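PDB 2OF3: ZYG-9 from Caenorhabditis elegans, which organizes microtubules and spindle poles during mitosis and meiosis in the one-cell embryo and is required for default positioning of the nucleus in oocytes. Local coordinates for residues Ile191-Tyr194 with Ile195-Gly199; Val257-Arg260 with Ile261-Gly265. All coordinates share one frame; numbering follows the deposited sequence.

Interaction 1 of 2, residues Ile191-Tyr194 with Ile195-Gly199; sequences IEYY and ITNAG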
ATOM      1  N   ILE A 191       3.076   9.162  -6.667  1.00 22.75           N
ATOM      2  CA  ILE A 191       4.270  10.005  -6.651  1.00 23.55           C
ATOM      3  C   ILE A 191       3.973  11.374  -7.208  1.00 24.54           C
ATOM      4  O   ILE A 191       4.367  12.369  -6.616  1.00 25.62           O
ATOM      5  CB  ILE A 191       5.420   9.332  -7.382  1.00 24.05           C
ATOM      6  CG1 ILE A 191       5.854   8.036  -6.633  1.00 23.67           C
ATOM      7  CG2 ILE A 191       6.603  10.348  -7.600  1.00 23.89           C
ATOM      8  CD1 ILE A 191       6.779   7.041  -7.442  1.00 24.38           C
ATOM      9  N   GLU A 192       3.253  11.472  -8.328  1.00 24.08           N
ATOM     10  CA  GLU A 192       2.933  12.771  -8.860  1.00 24.82           C
ATOM     11  C   GLU A 192       2.156  13.612  -7.823  1.00 25.51           C
ATOM     12  O   GLU A 192       2.411  14.800  -7.631  1.00 25.55           O
ATOM     13  CB  GLU A 192       2.139  12.634 -10.167  1.00 23.19           C
ATOM     14  CG  GLU A 192       1.806  13.989 -10.737  1.00 28.74           C
ATOM     15  CD  GLU A 192       0.744  13.979 -11.805  1.00 35.86           C
ATOM     16  OE1 GLU A 192       0.393  12.887 -12.323  1.00 38.21           O
ATOM     17  OE2 GLU A 192       0.280  15.099 -12.136  1.00 38.14           O
ATOM     18  N   TYR A 193       1.209  13.004  -7.133  1.00 26.64           N
ATOM     19  CA  TYR A 193       0.426  13.708  -6.152  1.00 28.36           C
ATOM     20  C   TYR A 193       1.258  14.193  -4.941  1.00 27.85           C
ATOM     21  O   TYR A 193       1.035  15.288  -4.419  1.00 27.33           O
ATOM     22  CB  TYR A 193      -0.687  12.765  -5.769  1.00 31.55           C
ATOM     23  CG  TYR A 193      -1.450  13.023  -4.508  1.00 35.99           C
ATOM     24  CD1 TYR A 193      -2.397  14.058  -4.415  1.00 40.10           C
ATOM     25  CD2 TYR A 193      -1.276  12.174  -3.428  1.00 39.02           C
ATOM     26  CE1 TYR A 193      -3.137  14.252  -3.208  1.00 42.69           C
ATOM     27  CE2 TYR A 193      -1.983  12.337  -2.264  1.00 43.51           C
ATOM     28  CZ  TYR A 193      -2.919  13.369  -2.146  1.00 42.21           C
ATOM     29  OH  TYR A 193      -3.615  13.442  -0.926  1.00 44.31           O
ATOM     30  N   TYR A 194       2.212  13.382  -4.490  1.00 27.50           N
ATOM     31  CA  TYR A 194       3.139  13.796  -3.428  1.00 27.72           C
ATOM     32  C   TYR A 194       3.910  15.066  -3.823  1.00 28.24           C
ATOM     33  O   TYR A 194       4.112  16.002  -3.018  1.00 29.25           O
ATOM     34  CB  TYR A 194       4.135  12.674  -3.157  1.00 25.86           C
ATOM     35  CG  TYR A 194       3.580  11.418  -2.492  1.00 24.73           C
ATOM     36  CD1 TYR A 194       2.314  11.385  -1.898  1.00 22.55           C
ATOM     37  CD2 TYR A 194       4.394  10.269  -2.370  1.00 23.32           C
ATOM     38  CE1 TYR A 194       1.846  10.200  -1.251  1.00 24.23           C
ATOM     39  CE2 TYR A 194       3.946   9.109  -1.749  1.00 25.47           C
ATOM     40  CZ  TYR A 194       2.678   9.078  -1.185  1.00 24.07           C
ATOM     41  OH  TYR A 194       2.275   7.896  -0.557  1.00 26.44           O
ATOM     42  N   ILE A 195       4.370  15.096  -5.063  1.00 28.97           N
ATOM     43  CA  ILE A 195       5.255  16.173  -5.526  1.00 30.37           C
ATOM     44  C   ILE A 195       4.451  17.433  -5.769  1.00 32.55           C
ATOM     45  O   ILE A 195       4.862  18.522  -5.352  1.00 33.55           O
ATOM     46  CB  ILE A 195       5.995  15.823  -6.795  1.00 28.24           C
ATOM     47  CG1 ILE A 195       6.974  14.716  -6.521  1.00 26.98           C
ATOM     48  CG2 ILE A 195       6.791  17.012  -7.222  1.00 30.56           C
ATOM     49  CD1 ILE A 195       7.359  14.019  -7.754  1.00 28.62           C
ATOM     50  N   THR A 196       3.303  17.297  -6.429  1.00 33.62           N
ATOM     51  CA  THR A 196       2.398  18.418  -6.575  1.00 36.34           C
ATOM     52  C   THR A 196       2.003  19.042  -5.221  1.00 37.48           C
ATOM     53  O   THR A 196       1.843  20.259  -5.108  1.00 37.55           O
ATOM     54  CB  THR A 196       1.149  17.996  -7.394  1.00 36.19           C
ATOM     55  OG1 THR A 196       1.556  17.765  -8.744  1.00 38.96           O
ATOM     56  CG2 THR A 196       0.082  19.058  -7.408  1.00 38.24           C
ATOM     57  N   ASN A 197       1.826  18.233  -4.187  1.00 38.96           N
ATOM     58  CA  ASN A 197       1.312  18.789  -2.943  1.00 40.70           C
ATOM     59  C   ASN A 197       2.346  19.197  -1.943  1.00 40.47           C
ATOM     60  O   ASN A 197       2.084  20.122  -1.199  1.00 40.96           O
ATOM     61  CB  ASN A 197       0.289  17.867  -2.294  1.00 41.73           C
ATOM     62  CG  ASN A 197      -0.974  17.771  -3.121  1.00 45.62           C
ATOM     63  OD1 ASN A 197      -1.153  16.808  -3.880  1.00 50.30           O
ATOM     64  ND2 ASN A 197      -1.823  18.801  -3.045  1.00 45.96           N
ATOM     65  N   ALA A 198       3.503  18.519  -1.930  1.00 39.70           N
ATOM     66  CA  ALA A 198       4.554  18.790  -0.958  1.00 38.71           C
ATOM     67  C   ALA A 198       5.902  19.165  -1.573  1.00 38.27           C
ATOM     68  O   ALA A 198       6.802  19.494  -0.850  1.00 39.39           O
ATOM     69  CB  ALA A 198       4.714  17.592  -0.029  1.00 38.70           C
ATOM     70  N   GLY A 199       6.060  19.097  -2.895  1.00 37.39           N
ATOM     71  CA  GLY A 199       7.342  19.380  -3.536  1.00 35.49           C
ATOM     72  C   GLY A 199       8.285  18.199  -3.692  1.00 34.87           C
ATOM     73  O   GLY A 199       8.080  17.103  -3.135  1.00 34.37           O
TER
HETATM   74  O   HOH W   1       6.440  15.315  -1.447  1.00 36.81           O

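Interaction 2 of 2, residues Val257-Arg260 with Ile261-Gly265; sequences VEER and IKRTG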
ATOM      1  N   VAL A 257       8.419  15.514 -22.754  1.00 27.43           N
ATOM      2  CA  VAL A 257       8.404  16.228 -21.457  1.00 28.06           C
ATOM      3  C   VAL A 257       8.459  17.754 -21.651  1.00 29.07           C
ATOM      4  O   VAL A 257       7.661  18.469 -21.019  1.00 29.39           O
ATOM      5  CB  VAL A 257       9.511  15.698 -20.516  1.00 28.05           C
ATOM      6  CG1 VAL A 257       9.534  16.482 -19.200  1.00 29.46           C
ATOM      7  CG2 VAL A 257       9.286  14.182 -20.272  1.00 27.02           C
ATOM      8  N   GLU A 258       9.341  18.262 -22.545  1.00 30.05           N
ATOM      9  CA  GLU A 258       9.439  19.728 -22.812  1.00 32.49           C
ATOM     10  C   GLU A 258       8.134  20.327 -23.304  1.00 30.96           C
ATOM     11  O   GLU A 258       7.754  21.406 -22.892  1.00 30.92           O
ATOM     12  CB  GLU A 258      10.553  20.057 -23.813  1.00 31.74           C
ATOM     13  CG  GLU A 258      11.994  19.826 -23.320  1.00 37.39           C
ATOM     14  CD  GLU A 258      13.036  19.777 -24.499  1.00 38.92           C
ATOM     15  OE1 GLU A 258      12.620  19.585 -25.664  1.00 48.06           O
ATOM     16  OE2 GLU A 258      14.269  19.912 -24.269  1.00 46.12           O
ATOM     17  N   GLU A 259       7.453  19.624 -24.207  1.00 31.09           N
ATOM     18  CA  GLU A 259       6.156  20.039 -24.739  1.00 30.59           C
ATOM     19  C   GLU A 259       5.066  20.066 -23.651  1.00 30.57           C
ATOM     20  O   GLU A 259       4.223  20.967 -23.626  1.00 30.22           O
ATOM     21  CB  GLU A 259       5.753  19.080 -25.908  1.00 31.53           C
ATOM     22  CG  GLU A 259       4.466  19.483 -26.706  1.00 33.92           C
ATOM     23  CD  GLU A 259       4.568  20.950 -27.243  1.00 39.42           C
ATOM     24  OE1 GLU A 259       5.680  21.372 -27.629  1.00 41.88           O
ATOM     25  OE2 GLU A 259       3.555  21.698 -27.242  1.00 40.20           O
ATOM     26  N   ARG A 260       5.060  19.071 -22.759  1.00 30.30           N
ATOM     27  CA  ARG A 260       4.121  19.071 -21.627  1.00 30.44           C
ATOM     28  C   ARG A 260       4.355  20.290 -20.718  1.00 30.93           C
ATOM     29  O   ARG A 260       3.382  20.941 -20.302  1.00 31.08           O
ATOM     30  CB  ARG A 260       4.253  17.780 -20.816  1.00 29.09           C
ATOM     31  CG  ARG A 260       3.170  17.561 -19.724  1.00 30.10           C
ATOM     32  CD  ARG A 260       1.724  17.479 -20.231  1.00 28.99           C
ATOM     33  NE  ARG A 260       1.529  16.422 -21.221  1.00 26.80           N
ATOM     34  CZ  ARG A 260       1.365  15.119 -20.962  1.00 26.81           C
ATOM     35  NH1 ARG A 260       1.332  14.630 -19.734  1.00 25.66           N
ATOM     36  NH2 ARG A 260       1.188  14.282 -21.968  1.00 23.70           N
ATOM     37  N   ILE A 261       5.630  20.582 -20.407  1.00 31.98           N
ATOM     38  CA  ILE A 261       6.012  21.778 -19.618  1.00 33.14           C
ATOM     39  C   ILE A 261       5.510  23.015 -20.338  1.00 34.95           C
ATOM     40  O   ILE A 261       4.800  23.834 -19.747  1.00 35.86           O
ATOM     41  CB  ILE A 261       7.533  21.897 -19.393  1.00 32.88           C
ATOM     42  CG1 ILE A 261       8.018  20.743 -18.484  1.00 33.14           C
ATOM     43  CG2 ILE A 261       7.917  23.358 -18.880  1.00 31.52           C
ATOM     44  CD1 ILE A 261       9.603  20.458 -18.471  1.00 32.77           C
ATOM     45  N   LYS A 262       5.835  23.129 -21.624  1.00 36.26           N
ATOM     46  CA  LYS A 262       5.383  24.257 -22.415  1.00 38.40           C
ATOM     47  C   LYS A 262       3.872  24.418 -22.335  1.00 39.16           C
ATOM     48  O   LYS A 262       3.388  25.481 -21.997  1.00 39.72           O
ATOM     49  CB  LYS A 262       5.874  24.146 -23.853  1.00 38.79           C
ATOM     50  CG  LYS A 262       5.485  25.337 -24.702  1.00 43.86           C
ATOM     51  CD  LYS A 262       5.852  25.123 -26.175  1.00 50.36           C
ATOM     52  CE  LYS A 262       5.100  26.125 -27.062  1.00 52.53           C
ATOM     53  NZ  LYS A 262       5.665  26.160 -28.437  1.00 54.34           N
ATOM     54  N   ARG A 263       3.120  23.353 -22.587  1.00 39.98           N
ATOM     55  CA  ARG A 263       1.658  23.437 -22.554  1.00 40.65           C
ATOM     56  C   ARG A 263       0.994  23.698 -21.194  1.00 42.59           C
ATOM     57  O   ARG A 263      -0.019  24.411 -21.146  1.00 42.89           O
ATOM     58  CB  ARG A 263       1.018  22.197 -23.182  1.00 39.50           C
ATOM     59  CG  ARG A 263       1.292  22.095 -24.670  1.00 38.84           C
ATOM     60  CD  ARG A 263       0.559  20.878 -25.262  1.00 35.23           C
ATOM     61  NE  ARG A 263       1.018  20.618 -26.621  1.00 31.46           N
ATOM     62  CZ  ARG A 263       0.539  19.649 -27.394  1.00 27.89           C
ATOM     63  NH1 ARG A 263      -0.403  18.820 -26.947  1.00 25.81           N
ATOM     64  NH2 ARG A 263       1.026  19.483 -28.607  1.00 26.44           N
ATOM     65  N   THR A 264       1.507  23.103 -20.114  1.00 44.09           N
ATOM     66  CA  THR A 264       0.915  23.308 -18.771  1.00 46.11           C
ATOM     67  C   THR A 264       1.161  24.741 -18.223  1.00 48.01           C
ATOM     68  O   THR A 264       0.440  25.201 -17.330  1.00 48.97           O
ATOM     69  CB  THR A 264       1.466  22.296 -17.739  1.00 45.35           C
ATOM     70  OG1 THR A 264       2.879  22.247 -17.886  1.00 43.82           O
ATOM     71  CG2 THR A 264       0.893  20.909 -17.962  1.00 45.51           C
ATOM     72  N   GLY A 265       2.174  25.420 -18.758  1.00 49.75           N
ATOM     73  CA  GLY A 265       2.485  26.792 -18.395  1.00 52.42           C
ATOM     74  C   GLY A 265       2.032  27.907 -19.358  1.00 54.53           C
ATOM     75  O   GLY A 265       2.321  29.084 -19.090  1.00 55.98           O
TER

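Interaction 1 of 2, residues Ile191-Tyr194 with Ile195-Gly199
Between I191-Y194 and I195-G199 the chain makes the last turns of an alpha-helix, each backbone N-H from I195 to A198 bonding to the carbonyl four residues earlier. The straightest of these bonds joins T196 N to E192 O at 2.9 Å, with an N-H...O angle of 174°. A weak bond of 3.3 Å from T196 OG1 falls on the same E192 O, so the threonine hydroxyl folds back on its own helix. Y194 O, close to the helix end, accepts A198 N at 2.8 Å. It also takes a hydrogen from a water 2.9 Å away, which donates in addition to G199 O and so links the final turn to the residue beyond it. G199 leaves the helix with positive phi, a conformation that glycine adopts readily and in which a CB would collide with the carbonyl oxygen of A198.

The side chains illustrate how one helix sorts its faces. I191 and I195 lie side by side and point the same way, I191 CG2 meeting I195 CD1 at 3.8 Å. In I195 a chi1 of -67° sets CG1 over I191 O, and a nearly extended chi2 carries CD1 on to that methyl. On another side of the helix the Y193 ring and the N197 amide meet obliquely, their planes 69° apart.

These faces match the surroundings of helix 181-198, which packs between its neighbours in the manner of the HEAT-like repeats of TOG domains. I191 packs on L173, and Y194 on M168, T169 and L172 of helix 165-174, while the Y194 hydroxyl is hydrogen-bonded to S160. Y193 touches R153 and N157 of helix 146-163. Towards the C-terminal end of the chain, I195 packs against A233 and C234 of helix 221-238, which E192 and T196 also touch.

Interaction 2 of 2, residues Val257-Arg260 with Ile261-Gly265
R260 O accepts the backbone N-H of T264 at 2.9 Å, and T264 OG1 lies 2.8 Å from the same oxygen. OG1 is also 3.1 Å from I261 O, and its single proton may serve either carbonyl. The hydroxyl is brought within reach of both by its seat between the backbone N and the carbonyl carbon (chi1 46°).

One residue back along the chain, E259 and R263 form an i to i+4 salt bridge on the helix surface. E259 OE2 receives R263 NE through its anti lone pair, at 2.8 Å and somewhat out of the guanidinium plane, and the carboxylate and guanidinium planes stand 73° apart; this is a single-bond grip, not a flat two-pronged pairing. The glutamate reaches it through a bend at chi2 (54°), whereas the arginine chain is extended from CG to NE. An alanine in place of E259 would remove the carboxylate and is likely to leave the R263 guanidinium without its ionic mate and freer to swing into solvent.

Apolar contact runs along a separate face, where V257 CG1 and I261 CD1 meet at 4.0 Å, and both residues also touch W243. R260 packs on I228 and V232 of helix 221-238. The E259-R263 salt bridge lies on the outer side, where solvent probably tempers it, while V257 and I261 turn their methyls to the fold.

In the fold
Interactions 1 and 2 come in series along the chain, first near the end of helix 181-198, then near the end of helix 251-264, the last helix of the chain. Their centres are 17 Å apart and their nearest atoms about 8 Å, so they do not touch, although both lie on the same side of the chain's centre. Helix 221-238 links them: it packs against I195 in interaction 1 and against V257, R260 and I261 in interaction 2. Such relayed packing of successive helices is how the HEAT-repeat architecture of TOG domains extends, interaction 1 lying partly buried within it and interaction 2 at the surface near its C-terminal edge.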